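PDB 6WM6: extracellular solute-binding protein, family 5 from Chelativorans sp., which binds EDTA and other aminopolycarboxylates in the periplasm, probably for delivery to an ABC transporter. Local coordinates for residues V76-V81 and G551-T556; M86-P89 and L93-N96. All coordinates share one frame; numbering follows the deposited sequence.

Interaction 1 closes 76-81 against 551-556, about 470 residues further on, whereas interaction 2 is a local hairpin between 86-89 and 93-96. Their centres lie about 12 Å apart, on the same side of the chain's centre. Along the chain, helix 71-77 is followed directly by the hairpin of strands 85-87 and 93-95, so interaction 2 is nested within the very long loop that interaction 1 closes. The two also meet in space: L78 CD2 packs on M86 CE (3.8 Å), and the ring of Y554 lies against Q88 and P89. The near-C-terminal segment thus packs against both 76-81 and the hairpin after it.

Interaction 1: residues V76-V81 and G551-T556; sequences VTLPIV and GPAYNT. With EDO (1,2-ethanediol), chain G.
The Y554 ring carries N555 CB on one face, 3.9 Å above its centre, while L78 CD1 lies 4.1 Å from Y554 N; the bond from CA to CB of Y554 points away from 76-81. Q88 OE1 of the neighbouring hairpin lies at the CE2 edge, P89 CG sits over OH on the side opposite N555 CB, and OH is hydrogen-bonded to R544. The motif is a pair of type I beta turns set against each other in a family 5 solute-binding protein. The T77-I80 turn follows on from helix 71-77, and G551-Y554, closed by Y554 N to G551 O, belongs to the loop between strands 540-541 and 560-561. Van der Waals contact joins them: L78 CB lies against A553 O (3.6 Å), and CD1 meets A553 CB in the apolar part. Further along, the P79 ring crosses T556 at about a right angle, CB facing OG1 at 3.5 Å. P79 also packs on Y222, which T556 touches too, and on L235. With T556 OG1 between backbone N and carbonyl carbon (chi1 67°), both donors serve O1 of an ethanediol, probably from the crystallisation liquor and also bonded to A557 N. T556 OG1 reaches O1 at 2.8 Å. O1 itself donates to A553 O at 2.7 Å.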
ATOM      1  N   VAL A  76       8.257  11.178  -0.438  1.00 17.56           N
ATOM      2  CA  VAL A  76       9.318  12.178  -0.333  1.00 17.97           C
ATOM      3  C   VAL A  76      10.618  11.704  -0.960  1.00 18.02           C
ATOM      4  O   VAL A  76      11.425  12.516  -1.412  1.00 19.00           O
ATOM      5  CB  VAL A  76       9.501  12.563   1.144  1.00 18.82           C
ATOM      6  CG1 VAL A  76      10.734  13.400   1.340  1.00 24.98           C
ATOM      7  CG2 VAL A  76       8.268  13.304   1.643  1.00 20.72           C
ATOM      8  N   THR A  77      10.880  10.401  -0.978  1.00 16.64           N
ATOM      9  CA  THR A  77      12.144   9.885  -1.510  1.00 17.48           C
ATOM     10  C   THR A  77      12.029   9.335  -2.925  1.00 17.12           C
ATOM     11  O   THR A  77      13.070   9.130  -3.563  1.00 17.45           O
ATOM     12  CB  THR A  77      12.837   8.872  -0.575  1.00 18.12           C
ATOM     13  OG1 THR A  77      12.066   7.674  -0.395  1.00 18.15           O
ATOM     14  CG2 THR A  77      13.120   9.497   0.786  1.00 18.54           C
ATOM     15  N   LEU A  78      10.825   9.130  -3.453  1.00 17.22           N
ATOM     16  CA  LEU A  78      10.702   8.767  -4.869  1.00 16.50           C
ATOM     17  C   LEU A  78      11.458   9.702  -5.806  1.00 16.19           C
ATOM     18  O   LEU A  78      12.020   9.207  -6.805  1.00 17.94           O
ATOM     19  CB  LEU A  78       9.231   8.618  -5.288  1.00 17.97           C
ATOM     20  CG  LEU A  78       8.632   7.244  -5.061  1.00 18.99           C
ATOM     21  CD1 LEU A  78       7.119   7.333  -5.196  1.00 18.39           C
ATOM     22  CD2 LEU A  78       9.200   6.184  -5.997  1.00 22.70           C
ATOM     23  N   PRO A  79      11.532  11.014  -5.557  1.00 16.19           N
ATOM     24  CA  PRO A  79      12.283  11.900  -6.468  1.00 17.03           C
ATOM     25  C   PRO A  79      13.782  11.729  -6.429  1.00 16.41           C
ATOM     26  O   PRO A  79      14.448  12.273  -7.316  1.00 17.97           O
ATOM     27  CB  PRO A  79      11.885  13.307  -6.007  1.00 18.24           C
ATOM     28  CG  PRO A  79      10.560  13.104  -5.308  1.00 18.00           C
ATOM     29  CD  PRO A  79      10.724  11.774  -4.601  1.00 17.39           C
ATOM     30  N   ILE A  80      14.332  11.014  -5.447  1.00 16.83           N
ATOM     31  CA  ILE A  80      15.773  10.853  -5.324  1.00 16.15           C
ATOM     32  C   ILE A  80      16.247   9.418  -5.505  1.00 16.99           C
ATOM     33  O   ILE A  80      17.449   9.196  -5.737  1.00 18.04           O
ATOM     34  CB  ILE A  80      16.313  11.445  -4.006  1.00 19.73           C
ATOM     35  CG1 ILE A  80      16.104  10.498  -2.839  1.00 22.12           C
ATOM     36  CG2 ILE A  80      15.668  12.794  -3.723  1.00 19.70           C
ATOM     37  CD1 ILE A  80      16.791  10.954  -1.557  1.00 21.09           C
ATOM     38  N   VAL A  81      15.384   8.423  -5.402  1.00 18.22           N
ATOM     39  CA  VAL A  81      15.782   7.014  -5.408  1.00 18.97           C
ATOM     40  C   VAL A  81      15.450   6.425  -6.776  1.00 19.74           C
ATOM     41  O   VAL A  81      14.292   6.520  -7.212  1.00 21.13           O
ATOM     42  CB  VAL A  81      15.047   6.254  -4.297  1.00 20.29           C
ATOM     43  CG1 VAL A  81      15.310   4.753  -4.426  1.00 24.37           C
ATOM     44  CG2 VAL A  81      15.468   6.737  -2.938  1.00 23.40           C
ATOM     45  N   GLY A 551       2.095   5.804  -5.489  1.00 16.04           N
ATOM     46  CA  GLY A 551       1.445   7.078  -5.296  1.00 16.03           C
ATOM     47  C   GLY A 551       1.826   8.146  -6.313  1.00 14.84           C
ATOM     48  O   GLY A 551       2.613   7.906  -7.252  1.00 15.05           O
ATOM     49  N   PRO A 552       1.265   9.354  -6.141  1.00 15.91           N
ATOM     50  CA  PRO A 552       1.393  10.411  -7.160  1.00 15.50           C
ATOM     51  C   PRO A 552       2.801  10.860  -7.454  1.00 15.66           C
ATOM     52  O   PRO A 552       3.035  11.410  -8.539  1.00 16.78           O
ATOM     53  CB  PRO A 552       0.541  11.564  -6.601  1.00 17.82           C
ATOM     54  CG  PRO A 552      -0.375  10.931  -5.612  1.00 24.26           C
ATOM     55  CD  PRO A 552       0.314   9.698  -5.060  1.00 17.36           C
ATOM     56  N   ALA A 553       3.751  10.689  -6.548  1.00 15.54           N
ATOM     57  CA  ALA A 553       5.120  11.097  -6.802  1.00 15.64           C
ATOM     58  C   ALA A 553       5.904  10.115  -7.648  1.00 15.99           C
ATOM     59  O   ALA A 553       7.132  10.251  -7.774  1.00 17.10           O
ATOM     60  CB  ALA A 553       5.851  11.409  -5.483  1.00 17.28           C
ATOM     61  N   TYR A 554       5.231   9.196  -8.318  1.00 15.16           N
ATOM     62  CA  TYR A 554       5.919   8.263  -9.214  1.00 14.78           C
ATOM     63  C   TYR A 554       6.584   8.928 -10.408  1.00 15.90           C
ATOM     64  O   TYR A 554       7.480   8.303 -11.012  1.00 17.37           O
ATOM     65  CB  TYR A 554       4.963   7.179  -9.721  1.00 15.11           C
ATOM     66  CG  TYR A 554       4.063   7.569 -10.879  1.00 14.74           C
ATOM     67  CD1 TYR A 554       3.076   8.541 -10.746  1.00 15.35           C
ATOM     68  CD2 TYR A 554       4.199   6.936 -12.122  1.00 15.47           C
ATOM     69  CE1 TYR A 554       2.263   8.885 -11.824  1.00 15.16           C
ATOM     70  CE2 TYR A 554       3.370   7.284 -13.195  1.00 15.28           C
ATOM     71  CZ  TYR A 554       2.410   8.246 -13.022  1.00 15.16           C
ATOM     72  OH  TYR A 554       1.597   8.609 -14.078  1.00 16.10           O
ATOM     73  N   ASN A 555       6.194  10.151 -10.769  1.00 15.05           N
ATOM     74  CA  ASN A 555       6.681  10.780 -12.009  1.00 15.09           C
ATOM     75  C   ASN A 555       7.068  12.246 -11.807  1.00 15.70           C
ATOM     76  O   ASN A 555       6.808  13.091 -12.669  1.00 16.10           O
ATOM     77  CB  ASN A 555       5.652  10.671 -13.132  1.00 15.63           C
ATOM     78  CG  ASN A 555       4.473  11.563 -12.903  1.00 15.73           C
ATOM     79  OD1 ASN A 555       4.115  11.829 -11.752  1.00 15.85           O
ATOM     80  ND2 ASN A 555       3.844  12.026 -13.975  1.00 16.66           N
ATOM     81  N   THR A 556       7.720  12.585 -10.692  1.00 14.97           N
ATOM     82  CA  THR A 556       8.025  13.983 -10.410  1.00 15.41           C
ATOM     83  C   THR A 556       8.931  14.627 -11.454  1.00 17.21           C
ATOM     84  O   THR A 556       8.902  15.857 -11.591  1.00 17.02           O
ATOM     85  CB  THR A 556       8.626  14.235  -9.016  1.00 15.94           C
ATOM     86  OG1 THR A 556       9.937  13.642  -8.901  1.00 16.79           O
ATOM     87  CG2 THR A 556       7.699  13.757  -7.903  1.00 16.75           C
TER
HETATM   88  C1  EDO G 606      10.091   9.818  -9.626  1.00 23.86           C
HETATM   89  O1  EDO G 606       9.492  10.867  -8.867  1.00 17.92           O
HETATM   90  C2  EDO G 606      10.986  10.389 -10.730  1.00 24.93           C
HETATM   91  O2  EDO G 606      10.216  11.010 -11.801  1.00 18.69           O

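Interaction 2: residues M86-P89 and L93-N96; sequences MVQP and LKMN. With EDO (1,2-ethanediol), chain F.
Q88 reaches K94 by folding back on itself: with CG beside its backbone N (chi1 -54°) and a second bend in the same sense (chi2 -63°), the amide is carried over the start of the K94 side chain. K94 CB already meets Q88 NE2 at 3.6 Å; the extended lysine chain beyond it carries CD past Q88 CD and OE1 before continuing toward solvent. The two side chains cross obliquely, and the meeting is one of aliphatic carbon against an amide. What fixes the amide is M86 O. NE2 donates to it over 3.0 Å in a nearly straight bond (173° at the hydrogen), with the oxygen close to the amide plane of Q88, yet it comes from above the carbonyl plane of M86.

The frame for this is an antiparallel beta hairpin of strands 85-87 and 93-95, in which M86 and K94 form the hydrogen-bonded pair. K94 N gives to M86 O at 2.9 Å and M86 N to K94 O at 3.0 Å. M86 O therefore accepts from two donors, Q88 NE2 and K94 N, arriving on opposite faces of its plane. L93 CA-H also leans on that oxygen.

V87 and L93 make the next, non-hydrogen-bonded pair, on the face opposite M86 and K94. V87 CG2 touches L93 CD2 at 3.6 Å; L93 also packs on F85. V87 O is bonded to N546, tying the hairpin to the loop that also carries 551-556. At the far end, a bound ethanediol makes a weak hydrogen bond to M95 O, with its O2 also 3.6 Å from K94 CE.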
ATOM      1  N   MET A  86       8.494   0.712 -12.055  1.00 15.72           N
ATOM      2  CA  MET A  86       7.623   1.602 -11.297  1.00 15.06           C
ATOM      3  C   MET A  86       6.171   1.272 -11.567  1.00 15.55           C
ATOM      4  O   MET A  86       5.770   1.021 -12.713  1.00 16.27           O
ATOM      5  CB  MET A  86       7.910   3.044 -11.669  1.00 16.74           C
ATOM      6  CG  MET A  86       7.085   4.079 -10.911  1.00 17.24           C
ATOM      7  SD  MET A  86       7.124   3.890  -9.117  1.00 16.85           S
ATOM      8  CE  MET A  86       8.893   3.720  -8.825  1.00 18.26           C
ATOM      9  N   VAL A  87       5.382   1.262 -10.498  1.00 14.28           N
ATOM     10  CA  VAL A  87       3.948   1.008 -10.612  1.00 15.75           C
ATOM     11  C   VAL A  87       3.245   2.225 -11.186  1.00 14.29           C
ATOM     12  O   VAL A  87       3.462   3.355 -10.715  1.00 16.08           O
ATOM     13  CB  VAL A  87       3.355   0.638  -9.247  1.00 16.00           C
ATOM     14  CG1 VAL A  87       1.903   0.191  -9.428  1.00 18.25           C
ATOM     15  CG2 VAL A  87       4.171  -0.467  -8.559  1.00 18.97           C
ATOM     16  N   GLN A  88       2.429   1.999 -12.193  1.00 14.45           N
ATOM     17  CA  GLN A  88       1.735   3.021 -12.959  1.00 14.39           C
ATOM     18  C   GLN A  88       0.275   3.109 -12.538  1.00 14.63           C
ATOM     19  O   GLN A  88      -0.251   2.221 -11.855  1.00 14.66           O
ATOM     20  CB  GLN A  88       1.783   2.670 -14.457  1.00 15.04           C
ATOM     21  CG  GLN A  88       3.179   2.422 -15.005  1.00 14.98           C
ATOM     22  CD  GLN A  88       4.032   3.648 -14.920  1.00 16.22           C
ATOM     23  OE1 GLN A  88       3.745   4.661 -15.593  1.00 18.33           O
ATOM     24  NE2 GLN A  88       5.059   3.614 -14.097  1.00 17.41           N
ATOM     25  N   PRO A  89      -0.442   4.141 -12.990  1.00 14.23           N
ATOM     26  CA  PRO A  89      -1.818   4.319 -12.497  1.00 13.59           C
ATOM     27  C   PRO A  89      -2.761   3.208 -12.875  1.00 15.22           C
ATOM     28  O   PRO A  89      -3.763   3.019 -12.159  1.00 16.42           O
ATOM     29  CB  PRO A  89      -2.235   5.687 -13.074  1.00 14.85           C
ATOM     30  CG  PRO A  89      -0.937   6.453 -13.119  1.00 15.26           C
ATOM     31  CD  PRO A  89       0.107   5.414 -13.531  1.00 15.37           C
ATOM     32  N   LEU A  93       3.402  -2.585 -14.054  1.00 16.86           N
ATOM     33  CA  LEU A  93       4.794  -2.236 -13.816  1.00 16.95           C
ATOM     34  C   LEU A  93       5.435  -1.807 -15.121  1.00 19.62           C
ATOM     35  O   LEU A  93       5.330  -2.511 -16.131  1.00 23.32           O
ATOM     36  CB  LEU A  93       5.552  -3.446 -13.258  1.00 19.18           C
ATOM     37  CG  LEU A  93       5.290  -3.763 -11.805  1.00 19.29           C
ATOM     38  CD1 LEU A  93       5.858  -5.128 -11.427  1.00 22.74           C
ATOM     39  CD2 LEU A  93       5.867  -2.701 -10.893  1.00 21.28           C
ATOM     40  N   LYS A  94       6.077  -0.654 -15.113  1.00 16.02           N
ATOM     41  CA  LYS A  94       6.772  -0.119 -16.284  1.00 16.44           C
ATOM     42  C   LYS A  94       8.259  -0.075 -15.989  1.00 15.89           C
ATOM     43  O   LYS A  94       8.697   0.543 -15.002  1.00 16.77           O
ATOM     44  CB  LYS A  94       6.273   1.284 -16.626  1.00 18.65           C
ATOM     45  CG  LYS A  94       6.929   1.876 -17.856  1.00 20.03           C
ATOM     46  CD  LYS A  94       6.544   3.351 -18.036  1.00 27.28           C
ATOM     47  CE  LYS A  94       7.229   3.970 -19.240  1.00 42.90           C
ATOM     48  NZ  LYS A  94       6.527   5.215 -19.671  1.00 59.03           N
ATOM     49  N   MET A  95       9.050  -0.696 -16.850  1.00 16.05           N
ATOM     50  CA  MET A  95      10.495  -0.628 -16.708  1.00 15.72           C
ATOM     51  C   MET A  95      10.954   0.816 -16.833  1.00 15.63           C
ATOM     52  O   MET A  95      10.495   1.553 -17.713  1.00 16.37           O
ATOM     53  CB  MET A  95      11.157  -1.455 -17.808  1.00 16.79           C
ATOM     54  CG  MET A  95      12.629  -1.650 -17.550  1.00 16.40           C
ATOM     55  SD  MET A  95      13.543  -2.465 -18.892  1.00 20.14           S
ATOM     56  CE  MET A  95      13.661  -1.084 -20.016  1.00 22.00           C
ATOM     57  N   ASN A  96      11.882   1.207 -15.968  1.00 15.61           N
ATOM     58  CA  ASN A  96      12.441   2.554 -15.946  1.00 15.93           C
ATOM     59  C   ASN A  96      13.501   2.662 -17.028  1.00 15.82           C
ATOM     60  O   ASN A  96      14.641   2.214 -16.849  1.00 16.77           O
ATOM     61  CB  ASN A  96      13.016   2.817 -14.563  1.00 15.79           C
ATOM     62  CG  ASN A  96      13.739   4.128 -14.465  1.00 17.87           C
ATOM     63  OD1 ASN A  96      13.781   4.899 -15.418  1.00 18.47           O
ATOM     64  ND2 ASN A  96      14.254   4.412 -13.301  1.00 17.02           N
TER
HETATM   65  C1  EDO F 605      10.408   7.336 -17.513  1.00 36.13           C
HETATM   66  O1  EDO F 605       9.023   7.127 -17.823  1.00 35.28           O
HETATM   67  C2  EDO F 605      11.079   6.022 -17.138  1.00 29.60           C
HETATM   68  O2  EDO F 605      10.360   4.929 -17.702  1.00 31.25           O